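Local coordinates for metallo-beta-lactamase family protein (Thermus thermophilus, PDB 2ZO4) that binds two zinc ions in a metallo-beta-lactamase fold and is probably a hydrolase, its substrate not being established, at residues E297-R300 / E301-A304; R207-P210 / L211-F214. All coordinates share one frame; numbering follows the deposited sequence.

Interaction 1: E297-R300 / E301-A304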
loop_
_atom_site.group_PDB
_atom_site.type_symbol
_atom_site.label_atom_id
_atom_site.label_comp_id
_atom_site.label_asym_id
_atom_site.label_seq_id
_atom_site.Cartn_x
_atom_site.Cartn_y
_atom_site.Cartn_z
ATOM N N GLU A 297 0.598 -9.428 -16.838
ATOM C CA GLU A 297 -0.676 -10.135 -16.692
ATOM C C GLU A 297 -1.868 -9.279 -17.119
ATOM O O GLU A 297 -2.896 -9.803 -17.559
ATOM C CB GLU A 297 -0.841 -10.688 -15.272
ATOM C CG GLU A 297 0.008 -11.943 -15.010
ATOM C CD GLU A 297 -0.327 -13.098 -15.958
ATOM O OE1 GLU A 297 -1.358 -13.764 -15.745
ATOM O OE2 GLU A 297 0.440 -13.345 -16.911
ATOM N N TYR A 298 -1.713 -7.962 -17.003
ATOM C CA TYR A 298 -2.677 -7.012 -17.541
ATOM C C TYR A 298 -2.709 -7.100 -19.071
ATOM O O TYR A 298 -3.784 -7.145 -19.679
ATOM C CB TYR A 298 -2.315 -5.593 -17.092
ATOM C CG TYR A 298 -3.283 -4.521 -17.540
ATOM C CD1 TYR A 298 -4.367 -4.160 -16.744
ATOM C CD2 TYR A 298 -3.102 -3.854 -18.753
ATOM C CE1 TYR A 298 -5.252 -3.177 -17.147
ATOM C CE2 TYR A 298 -3.985 -2.862 -19.167
ATOM C CZ TYR A 298 -5.053 -2.530 -18.359
ATOM O OH TYR A 298 -5.924 -1.547 -18.757
ATOM N N LEU A 299 -1.523 -7.130 -19.677
ATOM C CA LEU A 299 -1.388 -7.229 -21.130
ATOM C C LEU A 299 -1.879 -8.571 -21.666
ATOM O O LEU A 299 -2.466 -8.631 -22.749
ATOM C CB LEU A 299 0.063 -6.994 -21.559
ATOM C CG LEU A 299 0.618 -5.570 -21.416
ATOM C CD1 LEU A 299 2.101 -5.539 -21.732
ATOM C CD2 LEU A 299 -0.139 -4.578 -22.291
ATOM N N ARG A 300 -1.639 -9.637 -20.902
ATOM C CA ARG A 300 -2.047 -10.982 -21.293
ATOM C C ARG A 300 -3.560 -11.123 -21.270
ATOM O O ARG A 300 -4.141 -11.745 -22.161
ATOM C CB ARG A 300 -1.386 -12.044 -20.402
ATOM C CG ARG A 300 -1.421 -13.451 -21.004
ATOM C CD ARG A 300 -0.543 -14.439 -20.245
ATOM N NE ARG A 300 -1.037 -14.739 -18.900
ATOM C CZ ARG A 300 -2.037 -15.576 -18.627
ATOM N NH1 ARG A 300 -2.687 -16.207 -19.604
ATOM N NH2 ARG A 300 -2.402 -15.776 -17.368
ATOM N N GLU A 301 -4.193 -10.527 -20.262
ATOM C CA GLU A 301 -5.651 -10.539 -20.142
ATOM C C GLU A 301 -6.302 -9.820 -21.321
ATOM O O GLU A 301 -7.350 -10.240 -21.808
ATOM C CB GLU A 301 -6.097 -9.931 -18.805
ATOM C CG GLU A 301 -7.559 -10.210 -18.429
ATOM C CD GLU A 301 -8.541 -9.225 -19.054
ATOM O OE1 GLU A 301 -8.129 -8.105 -19.427
ATOM O OE2 GLU A 301 -9.739 -9.565 -19.163
ATOM N N GLU A 302 -5.670 -8.743 -21.780
ATOM C CA GLU A 302 -6.128 -8.020 -22.969
ATOM C C GLU A 302 -5.827 -8.769 -24.269
ATOM O O GLU A 302 -6.340 -8.407 -25.329
ATOM C CB GLU A 302 -5.504 -6.625 -23.021
ATOM C CG GLU A 302 -6.032 -5.673 -21.962
ATOM C CD GLU A 302 -5.540 -4.249 -22.146
ATOM O OE1 GLU A 302 -4.515 -4.041 -22.829
ATOM O OE2 GLU A 302 -6.184 -3.333 -21.597
ATOM N N GLY A 303 -4.993 -9.804 -24.188
ATOM C CA GLY A 303 -4.623 -10.592 -25.364
ATOM C C GLY A 303 -3.418 -10.059 -26.123
ATOM O O GLY A 303 -2.974 -10.671 -27.093
ATOM N N ALA A 304 -2.883 -8.923 -25.677
ATOM C CA ALA A 304 -1.756 -8.266 -26.341
ATOM C C ALA A 304 -0.463 -9.074 -26.249
ATOM O O ALA A 304 0.386 -8.995 -27.138
ATOM C CB ALA A 304 -1.550 -6.862 -25.777
HETATM O O HOH W 1 -6.361 -6.372 -18.441
#
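Glu302 N donates to Tyr298 O at 3.2 Å, one residue on from the bond of Glu301 N to Glu297 O, and with these two bonds helix 286-301 runs to its end. Tyr298 O takes a second donor, a water 3.0 Å away that also donates to Glu301 OE1, so the carboxylate of Glu301 is tied through solvent to the last turn. Gly303 then leaves the helix with positive phi (88°) in a Schellman motif. Gly303 N donates to Arg300 O at 2.9 Å, while Ala304 N turns back to Leu299 O in a weak bond. Among the side chains, Glu302 lays its carboxylate obliquely against the Tyr298 ring, Glu302 OE2 3.3 Å from Tyr298 CE2, the two planes 51° apart; the ring reaches it because CG of Tyr298 lies anti to the backbone N (chi1 -177°). On another side of the helix Arg300 grips Glu297 side-on, NE to OE2 and NH2 to OE1, both at 2.8 Å. Bending at chi3 brings the guanidinium back to this carboxylate, and two bonds fix its rotation. Glu297 OE2 also has Tyr314 OH as a partner. Leu299 packs on Leu255, Leu258 and Leu259 of helix 240-261, Tyr298 meets Leu215 of helix 210-222, and Ala304, which closes the motif, also pairs by backbone hydrogen bonds with Arg317, leading into the two-stranded sheet of 305-308 and 313-316.

Interaction 2: R207-P210 / L211-F214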
loop_
_atom_site.group_PDB
_atom_site.type_symbol
_atom_site.label_atom_id
_atom_site.label_comp_id
_atom_site.label_asym_id
_atom_site.label_seq_id
_atom_site.Cartn_x
_atom_site.Cartn_y
_atom_site.Cartn_z
ATOM N N ARG A 207 -5.240 -10.361 -5.769
ATOM C CA ARG A 207 -6.352 -10.490 -6.725
ATOM C C ARG A 207 -5.815 -10.713 -8.146
ATOM O O ARG A 207 -4.635 -10.469 -8.410
ATOM C CB ARG A 207 -7.238 -9.238 -6.680
ATOM C CG ARG A 207 -8.087 -9.100 -5.409
ATOM C CD ARG A 207 -8.432 -7.641 -5.092
ATOM N NE ARG A 207 -9.243 -7.004 -6.134
ATOM C CZ ARG A 207 -10.570 -7.080 -6.221
ATOM N NH1 ARG A 207 -11.264 -7.770 -5.326
ATOM N NH2 ARG A 207 -11.205 -6.465 -7.210
ATOM N N GLU A 208 -6.683 -11.164 -9.052
ATOM C CA GLU A 208 -6.267 -11.624 -10.386
ATOM C C GLU A 208 -5.553 -10.583 -11.264
ATOM O O GLU A 208 -4.519 -10.874 -11.872
ATOM C CB GLU A 208 -7.464 -12.217 -11.140
ATOM N N ASN A 209 -6.102 -9.375 -11.331
ATOM C CA ASN A 209 -5.561 -8.337 -12.210
ATOM C C ASN A 209 -5.324 -7.039 -11.428
ATOM O O ASN A 209 -6.095 -6.079 -11.567
ATOM C CB ASN A 209 -6.515 -8.120 -13.399
ATOM C CG ASN A 209 -5.845 -7.449 -14.593
ATOM O OD1 ASN A 209 -4.742 -6.914 -14.494
ATOM N ND2 ASN A 209 -6.534 -7.455 -15.731
ATOM N N PRO A 210 -4.256 -7.005 -10.596
ATOM C CA PRO A 210 -4.005 -5.854 -9.714
ATOM C C PRO A 210 -3.888 -4.500 -10.414
ATOM O O PRO A 210 -4.338 -3.499 -9.854
ATOM C CB PRO A 210 -2.678 -6.215 -9.019
ATOM C CG PRO A 210 -2.071 -7.276 -9.865
ATOM C CD PRO A 210 -3.226 -8.044 -10.417
ATOM N N LEU A 211 -3.296 -4.463 -11.611
ATOM C CA LEU A 211 -3.157 -3.202 -12.359
ATOM C C LEU A 211 -4.512 -2.641 -12.800
ATOM O O LEU A 211 -4.723 -1.428 -12.773
ATOM C CB LEU A 211 -2.222 -3.353 -13.569
ATOM C CG LEU A 211 -1.955 -2.082 -14.396
ATOM C CD1 LEU A 211 -1.373 -0.963 -13.529
ATOM C CD2 LEU A 211 -1.050 -2.350 -15.585
ATOM N N LYS A 212 -5.418 -3.528 -13.201
ATOM C CA LYS A 212 -6.782 -3.138 -13.571
ATOM C C LYS A 212 -7.520 -2.518 -12.381
ATOM O O LYS A 212 -8.201 -1.510 -12.535
ATOM C CB LYS A 212 -7.563 -4.334 -14.131
ATOM C CG LYS A 212 -8.927 -3.967 -14.735
ATOM C CD LYS A 212 -9.509 -5.119 -15.550
ATOM C CE LYS A 212 -10.892 -4.757 -16.084
ATOM N NZ LYS A 212 -11.446 -5.836 -16.957
ATOM N N ASP A 213 -7.378 -3.129 -11.204
ATOM C CA ASP A 213 -7.878 -2.558 -9.947
ATOM C C ASP A 213 -7.281 -1.179 -9.677
ATOM O O ASP A 213 -7.991 -0.258 -9.286
ATOM C CB ASP A 213 -7.518 -3.457 -8.759
ATOM C CG ASP A 213 -8.381 -4.698 -8.664
ATOM O OD1 ASP A 213 -9.549 -4.680 -9.116
ATOM O OD2 ASP A 213 -7.882 -5.697 -8.107
ATOM N N PHE A 214 -5.967 -1.064 -9.868
ATOM C CA PHE A 214 -5.227 0.160 -9.565
ATOM C C PHE A 214 -5.699 1.321 -10.420
ATOM O O PHE A 214 -5.884 2.427 -9.919
ATOM C CB PHE A 214 -3.719 -0.045 -9.747
ATOM C CG PHE A 214 -2.891 1.143 -9.334
ATOM C CD1 PHE A 214 -2.662 1.415 -7.983
ATOM C CD2 PHE A 214 -2.330 1.985 -10.293
ATOM C CE1 PHE A 214 -1.893 2.520 -7.596
ATOM C CE2 PHE A 214 -1.563 3.090 -9.915
ATOM C CZ PHE A 214 -1.350 3.359 -8.565
HETATM O O HOH W 2 -2.458 -6.781 -13.360
HETATM O O HOH W 3 -8.468 -7.981 -9.657
#
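Asp213 N donates to Asn209 O at 3.2 Å and Phe214 N to Pro210 O at 2.9 Å, the opening bonds of helix 210-222, with Asn209 at the N-cap. Pro210 starts the first turn, where its lack of an N-H costs no helical bond. The Asn209 side chain reaches the first turn through a water that donates to its OD1 and accepts from Leu211 N. Its amide lies obliquely against Lys212, Asn209 CG 3.6 Å from Lys212 CB. Arg207 comes back over the turn and meets Asp213 side-on, NE to OD2 at 2.7 Å and NH2 to OD1 at 3.1 Å. Both bonds are nearly straight and lie close to the guanidinium plane, but the carboxylate is turned 38° from it, and NE approaches OD2 from above the carboxylate plane. A bend at chi3 (63°) sets the guanidinium edge toward the acid. Another water donates to Asp213 OD2 and accepts from Asn209 N. Arg207 NH1 forms a salt bridge with Glu94, so one arginine serves two acids. The negative charge of Asp213, near the N-terminal end of the helix, would probably also suit the helix dipole, and its pairing with Arg207 fastens the preceding loop to the helix start.

From the N terminus, interaction 2 comes first, closing the short turn that brings the chain from the loop after strand 185-189 into helix 210-222. Interaction 1 follows much later, ending helix 286-301 and turning toward strand 305-308. The two are in series, neither nested nor crossed, one at a helix start and the other at a helix end. In space they touch: Tyr298 CD1 lies 3.6 Å from Asn209 OD1, Tyr298 CG packs on Leu211 CD2, and Glu301 CB approaches Asn209 ND2. This seam joins the C-terminal family region to the metallo-beta-lactamase part, whose Phe214 reaches the neighbourhood of the zinc ligand His171.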